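Long-range contact in SAV1430 (Staphylococcus aureus subsp. aureus Mu50, PDB 2FFM), which is of unknown function but, as an Nfu/NifU N-terminal family protein, may act in iron-sulfur cluster assembly: residues M1-N11 against M15-T27. Numbering follows the deposited sequence.
Sequences MKIISISETPN and MKITLSESREGMT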
loop_
_atom_site.group_PDB
_atom_site.type_symbol
_atom_site.label_atom_id
_atom_site.label_comp_id
_atom_site.label_asym_id
_atom_site.label_seq_id
_atom_site.Cartn_x
_atom_site.Cartn_y
_atom_site.Cartn_z
HETATM N N MSE A 1 1.571 11.844 -7.159
HETATM C CA MSE A 1 0.570 10.750 -7.017
HETATM C C MSE A 1 -0.368 11.064 -5.858
HETATM O O MSE A 1 0.071 11.467 -4.782
HETATM C CB MSE A 1 1.288 9.427 -6.773
HETATM C CG MSE A 1 0.420 8.200 -6.909
HETATM SE SE MSE A 1 1.552 6.666 -7.075
HETATM C CE MSE A 1 1.764 6.682 -8.994
ATOM N N LYS A 2 -1.662 10.866 -6.087
ATOM C CA LYS A 2 -2.676 11.162 -5.086
ATOM C C LYS A 2 -3.618 9.997 -4.798
ATOM O O LYS A 2 -3.966 9.221 -5.690
ATOM C CB LYS A 2 -3.504 12.364 -5.553
ATOM C CG LYS A 2 -4.581 12.811 -4.580
ATOM C CD LYS A 2 -5.449 13.923 -5.148
ATOM C CE LYS A 2 -6.333 13.442 -6.279
ATOM N NZ LYS A 2 -7.376 14.461 -6.597
ATOM N N ILE A 3 -4.032 9.888 -3.540
ATOM C CA ILE A 3 -4.973 8.858 -3.127
ATOM C C ILE A 3 -6.361 9.391 -3.441
ATOM O O ILE A 3 -6.703 10.503 -3.041
ATOM C CB ILE A 3 -4.907 8.604 -1.621
ATOM C CG1 ILE A 3 -3.511 8.114 -1.240
ATOM C CG2 ILE A 3 -5.977 7.608 -1.221
ATOM C CD1 ILE A 3 -3.065 6.909 -2.027
ATOM N N ILE A 4 -7.155 8.600 -4.156
ATOM C CA ILE A 4 -8.511 8.999 -4.521
ATOM C C ILE A 4 -9.564 8.301 -3.666
ATOM O O ILE A 4 -10.711 8.745 -3.606
ATOM C CB ILE A 4 -8.802 8.697 -6.013
ATOM C CG1 ILE A 4 -10.188 9.230 -6.399
ATOM C CG2 ILE A 4 -8.746 7.201 -6.260
ATOM C CD1 ILE A 4 -10.473 9.191 -7.904
ATOM N N SER A 5 -9.168 7.218 -2.999
ATOM C CA SER A 5 -10.094 6.454 -2.162
ATOM C C SER A 5 -9.420 5.443 -1.234
ATOM O O SER A 5 -8.484 4.758 -1.630
ATOM C CB SER A 5 -11.100 5.720 -3.056
ATOM O OG SER A 5 -11.800 4.726 -2.336
ATOM N N ILE A 6 -9.909 5.366 0.001
ATOM C CA ILE A 6 -9.403 4.436 1.009
ATOM C C ILE A 6 -10.612 3.670 1.530
ATOM O O ILE A 6 -11.587 4.274 1.989
ATOM C CB ILE A 6 -8.728 5.182 2.200
ATOM C CG1 ILE A 6 -7.607 6.087 1.676
ATOM C CG2 ILE A 6 -8.169 4.172 3.218
ATOM C CD1 ILE A 6 -6.832 6.816 2.745
ATOM N N SER A 7 -10.573 2.346 1.451
ATOM C CA SER A 7 -11.719 1.566 1.908
ATOM C C SER A 7 -11.367 0.387 2.788
ATOM O O SER A 7 -10.206 0.114 3.067
ATOM C CB SER A 7 -12.526 1.073 0.708
ATOM O OG SER A 7 -12.843 2.147 -0.151
ATOM N N GLU A 8 -12.407 -0.294 3.229
ATOM C CA GLU A 8 -12.262 -1.448 4.075
ATOM C C GLU A 8 -12.345 -2.652 3.150
ATOM O O GLU A 8 -13.013 -2.612 2.116
ATOM C CB GLU A 8 -13.400 -1.484 5.091
ATOM C CG GLU A 8 -13.108 -2.296 6.334
ATOM C CD GLU A 8 -12.136 -1.597 7.266
ATOM O OE1 GLU A 8 -12.484 -0.503 7.777
ATOM O OE2 GLU A 8 -11.030 -2.147 7.485
ATOM N N THR A 9 -11.668 -3.726 3.512
ATOM C CA THR A 9 -11.696 -4.909 2.681
ATOM C C THR A 9 -12.411 -6.014 3.457
ATOM O O THR A 9 -12.640 -5.884 4.661
ATOM C CB THR A 9 -10.241 -5.330 2.319
ATOM O OG1 THR A 9 -10.221 -5.894 1.005
ATOM C CG2 THR A 9 -9.705 -6.358 3.304
ATOM N N PRO A 10 -12.794 -7.103 2.774
ATOM C CA PRO A 10 -13.474 -8.198 3.469
ATOM C C PRO A 10 -12.636 -8.751 4.621
ATOM O O PRO A 10 -13.131 -9.519 5.438
ATOM C CB PRO A 10 -13.705 -9.223 2.358
ATOM C CG PRO A 10 -12.647 -8.883 1.337
ATOM C CD PRO A 10 -12.680 -7.390 1.337
ATOM N N ASN A 11 -11.367 -8.358 4.683
ATOM C CA ASN A 11 -10.500 -8.809 5.759
ATOM C C ASN A 11 -10.118 -7.634 6.658
ATOM O O ASN A 11 -10.318 -6.472 6.304
ATOM C CB ASN A 11 -9.245 -9.480 5.207
ATOM C CG ASN A 11 -8.479 -10.218 6.281
ATOM O OD1 ASN A 11 -9.033 -11.089 6.950
ATOM N ND2 ASN A 11 -7.206 -9.878 6.456
HETATM N N MSE A 15 -6.368 -3.210 3.645
HETATM C CA MSE A 15 -7.200 -2.101 3.171
HETATM C C MSE A 15 -6.870 -1.758 1.720
HETATM O O MSE A 15 -5.713 -1.780 1.315
HETATM C CB MSE A 15 -7.012 -0.865 4.055
HETATM C CG MSE A 15 -7.624 -1.002 5.434
HETATM SE SE MSE A 15 -7.829 0.703 6.310
HETATM C CE MSE A 15 -9.501 1.202 5.491
ATOM N N LYS A 16 -7.899 -1.449 0.944
ATOM C CA LYS A 16 -7.724 -1.117 -0.461
ATOM C C LYS A 16 -7.623 0.393 -0.655
ATOM O O LYS A 16 -8.562 1.139 -0.363
ATOM C CB LYS A 16 -8.892 -1.675 -1.275
ATOM C CG LYS A 16 -8.779 -1.455 -2.767
ATOM C CD LYS A 16 -9.975 -2.035 -3.506
ATOM C CE LYS A 16 -9.911 -1.739 -5.001
ATOM N NZ LYS A 16 -11.089 -2.273 -5.746
ATOM N N ILE A 17 -6.464 0.829 -1.140
ATOM C CA ILE A 17 -6.186 2.229 -1.398
ATOM C C ILE A 17 -6.161 2.441 -2.910
ATOM O O ILE A 17 -5.311 1.888 -3.607
ATOM C CB ILE A 17 -4.823 2.616 -0.802
ATOM C CG1 ILE A 17 -4.833 2.338 0.699
ATOM C CG2 ILE A 17 -4.515 4.095 -1.074
ATOM C CD1 ILE A 17 -3.500 2.590 1.386
ATOM N N THR A 18 -7.101 3.226 -3.425
ATOM C CA THR A 18 -7.148 3.484 -4.859
ATOM C C THR A 18 -6.376 4.760 -5.209
ATOM O O THR A 18 -6.623 5.819 -4.643
ATOM C CB THR A 18 -8.601 3.604 -5.342
ATOM O OG1 THR A 18 -9.322 2.424 -4.968
ATOM C CG2 THR A 18 -8.648 3.746 -6.848
ATOM N N LEU A 19 -5.432 4.646 -6.138
ATOM C CA LEU A 19 -4.627 5.787 -6.556
ATOM C C LEU A 19 -5.142 6.382 -7.864
ATOM O O LEU A 19 -5.939 5.762 -8.570
ATOM C CB LEU A 19 -3.162 5.372 -6.711
ATOM C CG LEU A 19 -2.573 4.667 -5.483
ATOM C CD1 LEU A 19 -2.943 3.201 -5.547
ATOM C CD2 LEU A 19 -1.067 4.813 -5.433
ATOM N N SER A 20 -4.689 7.591 -8.178
ATOM C CA SER A 20 -5.111 8.268 -9.399
ATOM C C SER A 20 -4.394 7.682 -10.612
ATOM O O SER A 20 -5.031 7.289 -11.598
ATOM C CB SER A 20 -4.840 9.780 -9.292
ATOM O OG SER A 20 -3.520 10.070 -8.846
ATOM N N GLU A 21 -3.068 7.614 -10.518
ATOM C CA GLU A 21 -2.231 7.079 -11.586
ATOM C C GLU A 21 -2.368 5.556 -11.644
ATOM O O GLU A 21 -2.032 4.855 -10.688
ATOM C CB GLU A 21 -0.770 7.471 -11.344
ATOM C CG GLU A 21 0.052 7.620 -12.607
ATOM C CD GLU A 21 1.441 8.172 -12.337
ATOM O OE1 GLU A 21 1.545 9.252 -11.712
ATOM O OE2 GLU A 21 2.433 7.531 -12.755
ATOM N N SER A 22 -2.869 5.058 -12.773
ATOM C CA SER A 22 -3.075 3.628 -12.981
ATOM C C SER A 22 -1.804 2.937 -13.477
ATOM O O SER A 22 -0.880 3.594 -13.960
ATOM C CB SER A 22 -4.213 3.413 -13.984
ATOM O OG SER A 22 -4.573 2.051 -14.067
ATOM N N ARG A 23 -1.762 1.611 -13.349
ATOM C CA ARG A 23 -0.608 0.813 -13.771
ATOM C C ARG A 23 -0.639 0.560 -15.284
ATOM O O ARG A 23 -1.707 0.365 -15.870
ATOM C CB ARG A 23 -0.619 -0.511 -13.011
ATOM C CG ARG A 23 0.734 -0.980 -12.539
ATOM C CD ARG A 23 0.573 -1.892 -11.330
ATOM N NE ARG A 23 1.850 -2.396 -10.839
ATOM C CZ ARG A 23 2.578 -3.316 -11.461
ATOM N NH1 ARG A 23 2.156 -3.840 -12.604
ATOM N NH2 ARG A 23 3.734 -3.705 -10.941
ATOM N N GLU A 24 0.529 0.570 -15.915
ATOM C CA GLU A 24 0.615 0.354 -17.361
ATOM C C GLU A 24 0.327 -1.089 -17.768
ATOM O O GLU A 24 -0.427 -1.334 -18.713
ATOM C CB GLU A 24 1.994 0.763 -17.876
ATOM C CG GLU A 24 2.165 0.617 -19.375
ATOM C CD GLU A 24 3.371 1.375 -19.895
ATOM O OE1 GLU A 24 3.701 1.213 -21.094
ATOM O OE2 GLU A 24 3.987 2.137 -19.111
ATOM N N GLY A 25 0.936 -2.032 -17.053
ATOM C CA GLY A 25 0.722 -3.437 -17.338
ATOM C C GLY A 25 -0.546 -3.939 -16.680
ATOM O O GLY A 25 -1.076 -3.310 -15.764
HETATM N N MSE A 26 -1.043 -5.076 -17.150
HETATM C CA MSE A 26 -2.261 -5.661 -16.594
HETATM C C MSE A 26 -1.947 -6.661 -15.483
HETATM O O MSE A 26 -2.851 -7.130 -14.789
HETATM C CB MSE A 26 -3.057 -6.374 -17.686
HETATM C CG MSE A 26 -3.413 -5.530 -18.891
HETATM SE SE MSE A 26 -4.259 -3.863 -18.464
HETATM C CE MSE A 26 -5.605 -4.476 -17.201
ATOM N N THR A 27 -0.670 -6.990 -15.321
ATOM C CA THR A 27 -0.278 -7.941 -14.295
ATOM C C THR A 27 -0.179 -7.271 -12.934
ATOM O O THR A 27 -0.156 -6.043 -12.825
ATOM C CB THR A 27 1.079 -8.634 -14.620
ATOM O OG1 THR A 27 2.141 -7.672 -14.626
ATOM C CG2 THR A 27 1.007 -9.339 -15.959
#
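Ile-3 sets CG1 opposite the carbonyl carbon (chi1 -61°) and bends again at chi2 (-54°), which carries CD1 to Ile-17 CG2, with Leu-19 CG somewhat farther off. These residues belong to a beta hairpin of strands 3-8 and 14-19, antiparallel and interrupted by a classic beta bulge. Ile-17 has CG2 anti to the backbone N, which turns this methyl to Ile-3 CD1. The two side chains meet at an angle, with Ile-3 CD1 3.3 Å from Ile-17 CG2. At the bulge, Ile-4 and Ser-5 both face Thr-18. Ile-4 N donates to Thr-18 O at 2.9 Å, and Ser-5 N adds a weak bond to the same oxygen. Thr-18 N returns a bond to Ser-5 O at 2.7 Å. The extra residue shifts the register by one. Ile-4 CG2 lies 3.5 Å from Thr-18 CG2, on the same face as Ser-5. On the other face, Ile-6 and Ile-17 form a non-hydrogen-bonded pair, and helix 71-80 packs there through Leu-75 and Val-78. Strand 3-8 is the outermost strand on this side of the sheet within the chain, and strand 14-19 bonds onward to strand 60-65. Beyond the paired strands, Met-1, modelled as selenomethionine, has SE 3.6 Å from Leu-19 CD2, and its CE methyl reaches Glu-21 CB. Lys-2 O accepts the backbone N-H of Ser-20 at 3.1 Å, and Ser-20 OG makes a second, weak bond to that oxygen.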